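PDB 4HB9: similarities with probable monooxygenase from Photorhabdus luminescens, which binds flavin-adenine dinucleotide and probably acts as a flavin-dependent monooxygenase of the aromatic-ring-hydroxylase-like family. Local coordinates for residues L267-L270 against V271-R274; L282-L285 against V286-D290. All blocks are in the same frame, centred on the assembly; numbering follows the deposited sequence.

Contact 1: residues L267-L270 against V271-R274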
loop_
_atom_site.group_PDB
_atom_site.type_symbol
_atom_site.label_atom_id
_atom_site.label_comp_id
_atom_site.label_asym_id
_atom_site.label_seq_id
_atom_site.Cartn_x
_atom_site.Cartn_y
_atom_site.Cartn_z
ATOM N N LEU A 267 -16.255 11.732 -12.667
ATOM C CA LEU A 267 -16.045 10.373 -12.198
ATOM C C LEU A 267 -17.276 9.873 -11.462
ATOM O O LEU A 267 -17.725 8.764 -11.698
ATOM C CB LEU A 267 -14.789 10.254 -11.322
ATOM C CG LEU A 267 -13.462 10.472 -12.047
ATOM C CD1 LEU A 267 -12.308 10.644 -11.085
ATOM C CD2 LEU A 267 -13.201 9.302 -13.018
ATOM N N CYS A 268 -17.838 10.712 -10.589
ATOM C CA CYS A 268 -19.062 10.385 -9.868
ATOM C C CYS A 268 -20.215 10.105 -10.842
ATOM O O CYS A 268 -20.887 9.087 -10.744
ATOM C CB CYS A 268 -19.418 11.543 -8.928
ATOM S SG CYS A 268 -20.502 11.111 -7.553
ATOM N N ASP A 269 -20.435 11.028 -11.771
ATOM C CA ASP A 269 -21.429 10.867 -12.823
ATOM C C ASP A 269 -21.226 9.581 -13.595
ATOM O O ASP A 269 -22.162 8.863 -13.887
ATOM C CB ASP A 269 -21.352 12.051 -13.802
ATOM C CG ASP A 269 -22.003 13.309 -13.251
ATOM O OD1 ASP A 269 -22.764 13.181 -12.258
ATOM O OD2 ASP A 269 -21.741 14.415 -13.807
ATOM N N LEU A 270 -19.992 9.286 -13.931
ATOM C CA LEU A 270 -19.734 8.082 -14.693
ATOM C C LEU A 270 -20.128 6.806 -13.944
ATOM O O LEU A 270 -20.734 5.915 -14.527
ATOM C CB LEU A 270 -18.296 8.034 -15.114
ATOM C CG LEU A 270 -18.097 6.875 -16.087
ATOM C CD1 LEU A 270 -17.268 7.334 -17.273
ATOM C CD2 LEU A 270 -17.495 5.717 -15.346
ATOM N N VAL A 271 -19.792 6.710 -12.659
ATOM C CA VAL A 271 -20.112 5.506 -11.910
ATOM C C VAL A 271 -21.635 5.387 -11.772
ATOM O O VAL A 271 -22.217 4.275 -11.953
ATOM C CB VAL A 271 -19.413 5.500 -10.545
ATOM C CG1 VAL A 271 -19.898 4.346 -9.682
ATOM C CG2 VAL A 271 -17.909 5.425 -10.737
ATOM N N GLN A 272 -22.308 6.501 -11.493
ATOM C CA GLN A 272 -23.768 6.459 -11.442
ATOM C C GLN A 272 -24.362 6.008 -12.780
ATOM O O GLN A 272 -25.329 5.253 -12.793
ATOM C CB GLN A 272 -24.378 7.809 -11.045
ATOM C CG GLN A 272 -24.097 8.194 -9.611
ATOM C CD GLN A 272 -24.698 9.548 -9.251
ATOM O OE1 GLN A 272 -25.906 9.711 -9.208
ATOM N NE2 GLN A 272 -23.847 10.512 -8.992
ATOM N N SER A 273 -23.804 6.479 -13.891
ATOM C CA SER A 273 -24.260 6.011 -15.221
ATOM C C SER A 273 -24.091 4.512 -15.398
ATOM O O SER A 273 -24.942 3.862 -16.024
ATOM C CB SER A 273 -23.577 6.749 -16.369
ATOM O OG SER A 273 -22.251 6.260 -16.603
ATOM N N ARG A 274 -23.025 3.949 -14.830
ATOM C CA ARG A 274 -22.806 2.504 -14.908
ATOM C C ARG A 274 -23.784 1.721 -14.019
ATOM O O ARG A 274 -24.000 0.535 -14.242
ATOM C CB ARG A 274 -21.370 2.165 -14.532
ATOM C CG ARG A 274 -20.336 2.759 -15.481
ATOM C CD ARG A 274 -20.430 2.134 -16.868
ATOM N NE ARG A 274 -19.324 2.519 -17.744
ATOM C CZ ARG A 274 -19.272 3.632 -18.471
ATOM N NH1 ARG A 274 -18.214 3.864 -19.233
ATOM N NH2 ARG A 274 -20.259 4.532 -18.425
#
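The guanidinium of Arg274 carries Leu270 on one face: CD2 of the leucine sits 4.1 Å above the plane, over its centre, while Leu270 CG lies 4.0 Å from Arg274 NH2. This is an i, i+4 pairing within the alpha-helix 264-274, whose inner side rests on the mixed sheet, with Leu267, Leu270 and Val271 all touching Ile186 of strand 179-191 and Val271 also meeting Trp246 and Tyr248 of strand 240-251. A fold at chi2 (-67°) turns the arginine back along the helix and brings the flat group over the leucine, the two side chains crossing at a slant. NH1 of Arg274 bonds to the carbonyl of Ser254 and its NH2 weakly to OG of Ser273, so the same group that lies over Leu270 also holds polar partners.

Four successive i to i+4 backbone bonds run beneath these side chains, from Val271 N to Leu267 O through to Arg274 N to Leu270 O. The one from Gln272 N to Cys268 O is almost straight, at 173°. Gln272 also lays its aliphatic part along the preceding turn, CG 3.5 Å from Cys268 O, and its OE1 probably pairs with Gln287 of the next helix. On the sheet side, CG2 of Val271 reaches back to 3.5 Å from Leu267 O.

Near the helix end, Leu270 O is gripped by two donors. Arg274 N makes the ordinary helical bond to Leu270 O, 3.0 Å long. The second donor is the serine hydroxyl, placed between the backbone N and the carbonyl carbon (chi1 78°), which folds back onto its own helix: Ser273 OG reaches Leu270 O at 2.6 Å.

Contact 2: residues L282-L285 against V286-D290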
loop_
_atom_site.group_PDB
_atom_site.type_symbol
_atom_site.label_atom_id
_atom_site.label_comp_id
_atom_site.label_asym_id
_atom_site.label_seq_id
_atom_site.Cartn_x
_atom_site.Cartn_y
_atom_site.Cartn_z
ATOM N N LEU A 282 -26.967 2.115 -3.345
ATOM C CA LEU A 282 -25.668 2.211 -3.990
ATOM C C LEU A 282 -25.530 3.584 -4.596
ATOM O O LEU A 282 -24.469 4.195 -4.520
ATOM C CB LEU A 282 -25.520 1.116 -5.035
ATOM C CG LEU A 282 -25.632 -0.270 -4.417
ATOM C CD1 LEU A 282 -25.765 -1.354 -5.482
ATOM C CD2 LEU A 282 -24.467 -0.555 -3.485
ATOM N N HIS A 283 -26.619 4.110 -5.151
ATOM C CA HIS A 283 -26.585 5.476 -5.685
ATOM C C HIS A 283 -26.353 6.514 -4.605
ATOM O O HIS A 283 -25.589 7.454 -4.794
ATOM C CB HIS A 283 -27.863 5.764 -6.472
ATOM C CG HIS A 283 -27.899 5.049 -7.782
ATOM N ND1 HIS A 283 -27.381 5.596 -8.937
ATOM C CD2 HIS A 283 -28.281 3.788 -8.099
ATOM C CE1 HIS A 283 -27.515 4.735 -9.928
ATOM N NE2 HIS A 283 -28.054 3.627 -9.446
ATOM N N THR A 284 -27.050 6.340 -3.483
ATOM C CA THR A 284 -26.932 7.248 -2.331
ATOM C C THR A 284 -25.477 7.314 -1.851
ATOM O O THR A 284 -24.922 8.389 -1.635
ATOM C CB THR A 284 -27.847 6.751 -1.197
ATOM O OG1 THR A 284 -29.199 6.670 -1.686
ATOM C CG2 THR A 284 -27.777 7.676 0.020
ATOM N N LEU A 285 -24.847 6.145 -1.740
ATOM C CA LEU A 285 -23.447 6.065 -1.341
ATOM C C LEU A 285 -22.562 6.899 -2.271
ATOM O O LEU A 285 -21.774 7.740 -1.832
ATOM C CB LEU A 285 -23.003 4.593 -1.319
ATOM C CG LEU A 285 -21.569 4.274 -0.946
ATOM C CD1 LEU A 285 -21.221 4.894 0.398
ATOM C CD2 LEU A 285 -21.370 2.778 -0.887
ATOM N N VAL A 286 -22.684 6.670 -3.570
ATOM C CA VAL A 286 -21.810 7.340 -4.514
ATOM C C VAL A 286 -22.107 8.857 -4.543
ATOM O O VAL A 286 -21.186 9.679 -4.508
ATOM C CB VAL A 286 -21.896 6.687 -5.915
ATOM C CG1 VAL A 286 -21.137 7.489 -6.958
ATOM C CG2 VAL A 286 -21.378 5.265 -5.851
ATOM N N GLN A 287 -23.392 9.224 -4.520
ATOM C CA GLN A 287 -23.803 10.636 -4.489
ATOM C C GLN A 287 -23.267 11.395 -3.263
ATOM O O GLN A 287 -22.965 12.580 -3.331
ATOM C CB GLN A 287 -25.343 10.747 -4.564
ATOM C CG GLN A 287 -25.948 10.371 -5.925
ATOM C CD GLN A 287 -27.451 10.017 -5.864
ATOM O OE1 GLN A 287 -28.063 10.102 -4.808
ATOM N NE2 GLN A 287 -28.044 9.618 -7.009
ATOM N N GLN A 288 -23.120 10.700 -2.147
ATOM C CA GLN A 288 -22.688 11.335 -0.902
ATOM C C GLN A 288 -21.204 11.238 -0.675
ATOM O O GLN A 288 -20.723 11.519 0.429
ATOM C CB GLN A 288 -23.443 10.706 0.270
ATOM C CG GLN A 288 -24.940 10.980 0.192
ATOM C CD GLN A 288 -25.203 12.471 0.099
ATOM O OE1 GLN A 288 -24.548 13.262 0.795
ATOM N NE2 GLN A 288 -26.099 12.877 -0.806
ATOM N N SER A 289 -20.461 10.852 -1.707
ATOM C CA SER A 289 -19.024 10.734 -1.559
ATOM C C SER A 289 -18.315 12.098 -1.594
ATOM O O SER A 289 -18.838 13.109 -2.054
ATOM C CB SER A 289 -18.461 9.748 -2.590
ATOM O OG SER A 289 -18.973 8.452 -2.300
ATOM N N ASP A 290 -17.105 12.089 -1.065
ATOM C CA ASP A 290 -16.256 13.250 -0.906
ATOM C C ASP A 290 -15.656 13.668 -2.247
ATOM O O ASP A 290 -14.833 12.945 -2.794
ATOM C CB ASP A 290 -15.143 12.829 0.065
ATOM C CG ASP A 290 -13.995 13.809 0.142
ATOM O OD1 ASP A 290 -14.037 14.906 -0.474
ATOM O OD2 ASP A 290 -13.036 13.477 0.866
#
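Leu282, Leu285 and Val286 form the buried side of helix 280-287, whereas Thr284, Gln287 and Gln288 lie along its more open flank. On the buried side CG2 of Val286 lies 3.5 Å from Leu282 O, a turn earlier. The two leucines reach Phe204 and Ile222, and Leu285 and Val286 share Trp246 of strand 240-251, which sets this short helix against the mixed sheet.

The open flank differs in its exposure to solvent, for the glutamines there still hug the preceding turn. Side chains of Thr284 and Gln288 barely meet, CG2 to CG 4.4 Å, yet Gln288 CG lies 3.2 Å from Thr284 O. With CG beside the backbone N (chi1 -70°), Gln287 lies against the backbone of the preceding turn, CG 3.1 Å from His283 O; its NE2 probably pairs with Gln272, while NE2 of His283 bonds to the carbonyl of Met275.

The helix runs out at Gln288, the first residue to leave helical angles. Its N bonds to Thr284 O at 3.0 Å and only weakly to Leu285 O. That second carbonyl gains a firmer donor in the hydroxyl of Ser289, with OG 2.9 Å from Leu285 O. The same OG is hydrogen-bonded to NE1 of Trp246, so the buried serine links this carbonyl to the sheet, consistent with holding the helix end against it.

Contacts 1 and 2 occupy consecutive helices, 264-274 and 280-287, on the same mixed sheet, with centres about 10 Å apart, and they share Trp246 as a floor. Both are partly buried: each has an apolar side against the strands and a polar side away from them. The helices meet directly, Gln272 OE1 and Gln287 NE2 forming a probable hydrogen bond of 3.1 Å, while Gln272 CG packs on Val286 CG1. Both ends use a serine hydroxyl on a backbone carbonyl, but differently. In contact 1 it lies on the partly exposed side beside a guanidinium; in contact 2 it is buried and linked to the sheet.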